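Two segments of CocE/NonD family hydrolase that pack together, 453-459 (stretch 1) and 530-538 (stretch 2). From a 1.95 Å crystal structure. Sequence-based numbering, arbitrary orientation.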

ATOM      1  N   ALA A 453      -9.571   7.781  -8.672  1.00  6.82           N
ATOM      2  CA  ALA A 453      -8.351   7.050  -9.068  1.00  8.42           C
ATOM      3  C   ALA A 453      -7.306   8.010  -9.641  1.00  7.83           C
ATOM      4  O   ALA A 453      -7.628   9.032 -10.229  1.00  7.24           O
ATOM      5  N   THR A 454      -6.051   7.623  -9.474  1.00  7.82           N
ATOM      6  CA  THR A 454      -4.931   8.384  -9.933  1.00  7.64           C
ATOM      7  C   THR A 454      -3.978   7.476 -10.728  1.00  8.08           C
ATOM      8  O   THR A 454      -3.766   6.238 -10.419  1.00  8.55           O
ATOM      9  N   GLY A 455      -3.309   8.088 -11.706  1.00  7.58           N
ATOM     10  CA  GLY A 455      -2.181   7.437 -12.384  1.00  7.30           C
ATOM     11  C   GLY A 455      -1.193   8.418 -13.014  1.00  7.58           C
ATOM     12  O   GLY A 455      -1.509   9.587 -13.189  1.00  7.79           O
ATOM     13  N   TRP A 456      -0.014   7.919 -13.368  1.00  7.61           N
ATOM     14  CA  TRP A 456       1.092   8.737 -13.893  1.00  6.66           C
ATOM     15  C   TRP A 456       1.867   8.039 -14.999  1.00  7.30           C
ATOM     16  O   TRP A 456       2.042   6.811 -14.977  1.00  8.91           O
ATOM     17  N   LEU A 457       2.412   8.794 -15.943  1.00  7.84           N
ATOM     18  CA  LEU A 457       3.373   8.208 -16.859  1.00  7.92           C
ATOM     19  C   LEU A 457       4.346   9.244 -17.443  1.00  7.95           C
ATOM     20  O   LEU A 457       3.933  10.266 -17.907  1.00  8.40           O
ATOM     21  N   ARG A 458       5.622   8.904 -17.462  1.00  7.77           N
ATOM     22  CA  ARG A 458       6.625   9.630 -18.230  1.00  8.33           C
ATOM     23  C   ARG A 458       6.654   8.948 -19.603  1.00  8.54           C
ATOM     24  O   ARG A 458       6.841   7.718 -19.750  1.00  7.16           O
ATOM     25  N   VAL A 459       6.358   9.736 -20.626  1.00  8.99           N
ATOM     26  CA  VAL A 459       6.091   9.179 -21.956  1.00  9.09           C
ATOM     27  C   VAL A 459       7.310   8.471 -22.571  1.00  8.08           C
ATOM     28  O   VAL A 459       7.162   7.492 -23.293  1.00  8.13           O
ATOM     29  N   ARG A 530       2.878  13.219   1.585  1.00  8.17           N
ATOM     30  CA  ARG A 530       2.290  12.772   0.328  1.00  7.54           C
ATOM     31  C   ARG A 530       3.369  12.682  -0.750  1.00  7.62           C
ATOM     32  O   ARG A 530       4.436  13.315  -0.648  1.00  6.27           O
ATOM     33  N   TYR A 531       3.122  11.886  -1.797  1.00  7.89           N
ATOM     34  CA  TYR A 531       3.990  11.969  -3.004  1.00  7.72           C
ATOM     35  C   TYR A 531       4.026  13.411  -3.502  1.00  7.83           C
ATOM     36  O   TYR A 531       3.063  14.163  -3.276  1.00  8.49           O
ATOM     37  N   GLU A 532       5.160  13.800  -4.099  1.00  6.86           N
ATOM     38  CA  GLU A 532       5.281  15.004  -4.915  1.00  7.64           C
ATOM     39  C   GLU A 532       6.077  14.630  -6.172  1.00  6.77           C
ATOM     40  O   GLU A 532       6.786  13.598  -6.192  1.00  6.64           O
ATOM     41  N   HIS A 533       5.942  15.430  -7.218  1.00  6.65           N
ATOM     42  CA  HIS A 533       6.671  15.175  -8.445  1.00  7.01           C
ATOM     43  C   HIS A 533       7.227  16.489  -8.992  1.00  7.00           C
ATOM     44  O   HIS A 533       6.796  16.977 -10.025  1.00  7.33           O
ATOM     45  N   GLU A 534       8.166  17.071  -8.266  1.00  7.77           N
ATOM     46  CA  GLU A 534       8.662  18.396  -8.595  1.00  8.58           C
ATOM     47  C   GLU A 534       9.851  18.377  -9.558  1.00  8.34           C
ATOM     48  O   GLU A 534      10.352  19.436  -9.935  1.00  9.00           O
ATOM     49  N   GLU A 535      10.340  17.188  -9.920  1.00  7.06           N
ATOM     50  CA  GLU A 535      11.385  17.088 -10.931  1.00  8.63           C
ATOM     51  C   GLU A 535      10.776  16.548 -12.222  1.00  9.71           C
ATOM     52  O   GLU A 535      10.622  15.333 -12.384  1.00 10.59           O
ATOM     53  N   THR A 536      10.417  17.472 -13.109  1.00  9.80           N
ATOM     54  CA  THR A 536       9.598  17.184 -14.295  1.00 11.64           C
ATOM     55  C   THR A 536      10.410  17.430 -15.573  1.00 10.52           C
ATOM     56  O   THR A 536      11.267  18.305 -15.588  1.00 10.13           O
ATOM     57  N   VAL A 537      10.098  16.674 -16.637  1.00 10.89           N
ATOM     58  CA  VAL A 537      10.603  16.910 -18.028  1.00 10.21           C
ATOM     59  C   VAL A 537       9.729  17.846 -18.866  1.00  9.96           C
ATOM     60  O   VAL A 537      10.068  18.171 -20.001  1.00 10.31           O
ATOM     61  N   ASN A 538       8.607  18.281 -18.309  1.00  9.12           N
ATOM     62  CA  ASN A 538       7.656  19.128 -19.007  1.00  8.70           C
ATOM     63  C   ASN A 538       8.138  20.522 -19.406  1.00  9.21           C
ATOM     64  O   ASN A 538       8.717  21.268 -18.621  1.00 10.11           O
TER

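The strand 453-458 meets an irregular 530-538 segment whose end-to-end direction lies 32° from its own; the contact buries 289 Å². The backbones stay well apart (CA of R458 to CA of V537, 8.3 Å; CA of W456 to CA of H533, 10.1 Å). Side chains of T454, W456 and R458 make every contact from the strand, the alternation expected of extended backbone, and stretch 2 offers side chains plus the E535 carbonyl.

T454 (m) points toward stretch 2, its CG2 4.0 Å from OH of Y531. Water 1 links the two polar groups, 2.7 Å from T454 OG1 and donating to Y531 OH at 3.0 Å; that OH also accepts from R530 NH2 at 2.9 Å.

W456 (m, chi2 -99°) also points toward stretch 2, where it meets two rings, one at its edge and one over a face. Its six-membered ring presents an edge to the face of Y531 (p): W456 CZ2 lies 3.6 Å from Y531 CZ, with planes at 81°. H533 (m) lies over a face of the indole, its CE1 3.4 Å from W456 NE1, but planes at 44° make this pair oblique.

R458 (t, t, m) leaves the backbone sideways, yet its end comes nearer. V537 (m) covers one guanidinium face, its CG1 3.8 Å from R458 CZ. At the edge, R458 NH2 donates weakly to the main-chain E535 O (3.2 Å, 129°). Water 2 reinforces this link, accepting from R458 NH1 at 3.0 Å and donating to E535 O at 3.1 Å.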

ATOM      1  CB  ALA A 453      -8.706   5.952 -10.088  1.00  6.10           C
ATOM      2  CB  THR A 454      -4.279   9.041  -8.698  1.00  8.40           C
ATOM      3  OG1 THR A 454      -5.304   9.771  -7.977  1.00  7.68           O
ATOM      4  CG2 THR A 454      -3.106  10.025  -9.049  1.00  8.77           C
ATOM      5  CB  TRP A 456       2.097   9.013 -12.792  1.00  7.64           C
ATOM      6  CG  TRP A 456       1.594   9.689 -11.566  1.00  6.44           C
ATOM      7  CD1 TRP A 456       1.691  11.031 -11.277  1.00  6.54           C
ATOM      8  CD2 TRP A 456       1.037   9.076 -10.413  1.00  7.42           C
ATOM      9  NE1 TRP A 456       1.168  11.286 -10.049  1.00  5.53           N
ATOM     10  CE2 TRP A 456       0.778  10.107  -9.476  1.00  7.86           C
ATOM     11  CE3 TRP A 456       0.720   7.757 -10.073  1.00  6.77           C
ATOM     12  CZ2 TRP A 456       0.202   9.856  -8.214  1.00  6.63           C
ATOM     13  CZ3 TRP A 456       0.132   7.513  -8.851  1.00 10.09           C
ATOM     14  CH2 TRP A 456      -0.110   8.578  -7.923  1.00  7.28           C
ATOM     15  CB  LEU A 457       2.651   7.547 -18.026  1.00  8.01           C
ATOM     16  CG  LEU A 457       3.551   6.802 -19.037  1.00  7.91           C
ATOM     17  CD1 LEU A 457       4.206   5.552 -18.364  1.00  9.08           C
ATOM     18  CD2 LEU A 457       2.762   6.432 -20.321  1.00  7.73           C
ATOM     19  CB  ARG A 458       7.960   9.611 -17.491  1.00  9.47           C
ATOM     20  CG  ARG A 458       9.111  10.311 -18.238  1.00  7.79           C
ATOM     21  CD  ARG A 458      10.275  10.572 -17.309  1.00  8.09           C
ATOM     22  NE  ARG A 458       9.988  11.691 -16.417  1.00  7.25           N
ATOM     23  CZ  ARG A 458      10.813  12.166 -15.505  1.00  8.77           C
ATOM     24  NH1 ARG A 458      12.012  11.645 -15.318  1.00  8.71           N
ATOM     25  NH2 ARG A 458      10.424  13.175 -14.753  1.00  9.25           N
ATOM     26  CB  VAL A 459       5.439  10.279 -22.866  1.00  8.70           C
ATOM     27  CG1 VAL A 459       5.323   9.845 -24.337  1.00  7.27           C
ATOM     28  CG2 VAL A 459       4.056  10.655 -22.266  1.00  7.58           C
ATOM     29  CB  ARG A 530       1.165  13.717  -0.030  1.00  7.54           C
ATOM     30  CG  ARG A 530       0.303  13.307  -1.183  1.00  7.61           C
ATOM     31  CD  ARG A 530      -0.830  14.267  -1.362  1.00 10.00           C
ATOM     32  NE  ARG A 530      -1.609  13.835  -2.500  1.00  8.01           N
ATOM     33  CZ  ARG A 530      -1.944  14.597  -3.530  1.00 10.61           C
ATOM     34  NH1 ARG A 530      -1.660  15.886  -3.550  1.00 13.61           N
ATOM     35  NH2 ARG A 530      -2.568  14.063  -4.539  1.00  8.68           N
ATOM     36  CB  TYR A 531       3.549  10.973  -4.109  1.00  8.08           C
ATOM     37  CG  TYR A 531       2.070  11.066  -4.446  1.00  6.79           C
ATOM     38  CD1 TYR A 531       1.544  12.213  -5.031  1.00  6.29           C
ATOM     39  CD2 TYR A 531       1.195  10.015  -4.144  1.00  7.01           C
ATOM     40  CE1 TYR A 531       0.176  12.307  -5.344  1.00  8.48           C
ATOM     41  CE2 TYR A 531      -0.183  10.097  -4.449  1.00  8.44           C
ATOM     42  CZ  TYR A 531      -0.690  11.255  -5.026  1.00  8.48           C
ATOM     43  OH  TYR A 531      -2.063  11.290  -5.363  1.00 11.44           O
ATOM     44  CB  GLU A 532       5.961  16.119  -4.125  1.00  6.85           C
ATOM     45  CG  GLU A 532       5.134  16.596  -2.951  1.00  9.62           C
ATOM     46  CD  GLU A 532       5.806  17.680  -2.098  1.00 15.84           C
ATOM     47  OE1 GLU A 532       6.858  18.232  -2.470  1.00 17.23           O
ATOM     48  OE2 GLU A 532       5.267  17.934  -1.015  1.00 20.17           O
ATOM     49  CB  HIS A 533       5.746  14.426  -9.455  1.00  6.82           C
ATOM     50  CG  HIS A 533       5.195  13.128  -8.917  1.00  6.69           C
ATOM     51  ND1 HIS A 533       3.964  13.043  -8.295  1.00  8.95           N
ATOM     52  CD2 HIS A 533       5.696  11.878  -8.912  1.00  7.99           C
ATOM     53  CE1 HIS A 533       3.753  11.803  -7.904  1.00  8.94           C
ATOM     54  NE2 HIS A 533       4.791  11.077  -8.254  1.00  7.07           N
ATOM     55  CB  GLU A 534       9.053  19.147  -7.325  1.00  9.76           C
ATOM     56  CG  GLU A 534       7.912  19.337  -6.341  1.00 12.73           C
ATOM     57  CD  GLU A 534       7.006  20.468  -6.682  1.00 20.00           C
ATOM     58  OE1 GLU A 534       7.467  21.586  -6.995  1.00 25.29           O
ATOM     59  OE2 GLU A 534       5.799  20.249  -6.621  1.00 26.51           O
ATOM     60  CB  GLU A 535      12.555  16.214 -10.422  1.00  6.49           C
ATOM     61  CG  GLU A 535      13.348  16.941  -9.354  1.00  8.33           C
ATOM     62  CD  GLU A 535      14.287  16.048  -8.546  1.00  8.88           C
ATOM     63  OE1 GLU A 535      14.515  14.874  -8.910  1.00  9.78           O
ATOM     64  OE2 GLU A 535      14.812  16.537  -7.525  1.00 10.48           O
ATOM     65  CB  THR A 536       8.312  18.094 -14.337  1.00 11.30           C
ATOM     66  OG1 THR A 536       7.498  17.702 -15.427  1.00 15.33           O
ATOM     67  CG2 THR A 536       8.695  19.560 -14.544  1.00 15.23           C
ATOM     68  CB  VAL A 537      10.677  15.575 -18.841  1.00 10.92           C
ATOM     69  CG1 VAL A 537      11.671  14.598 -18.230  1.00 10.05           C
ATOM     70  CG2 VAL A 537       9.251  14.922 -18.961  1.00  8.72           C
ATOM     71  CB  ASN A 538       6.351  19.251 -18.215  1.00  7.52           C
ATOM     72  CG  ASN A 538       5.530  17.988 -18.280  1.00  8.03           C
ATOM     73  OD1 ASN A 538       5.721  17.189 -19.186  1.00  5.12           O
ATOM     74  ND2 ASN A 538       4.622  17.788 -17.330  1.00  5.81           N
TER
HETATM   75  O   HOH W   1      -4.927  11.761  -6.169  1.00  9.84           O
HETATM   76  O   HOH W   2      13.103  13.699 -13.358  1.00 19.99           O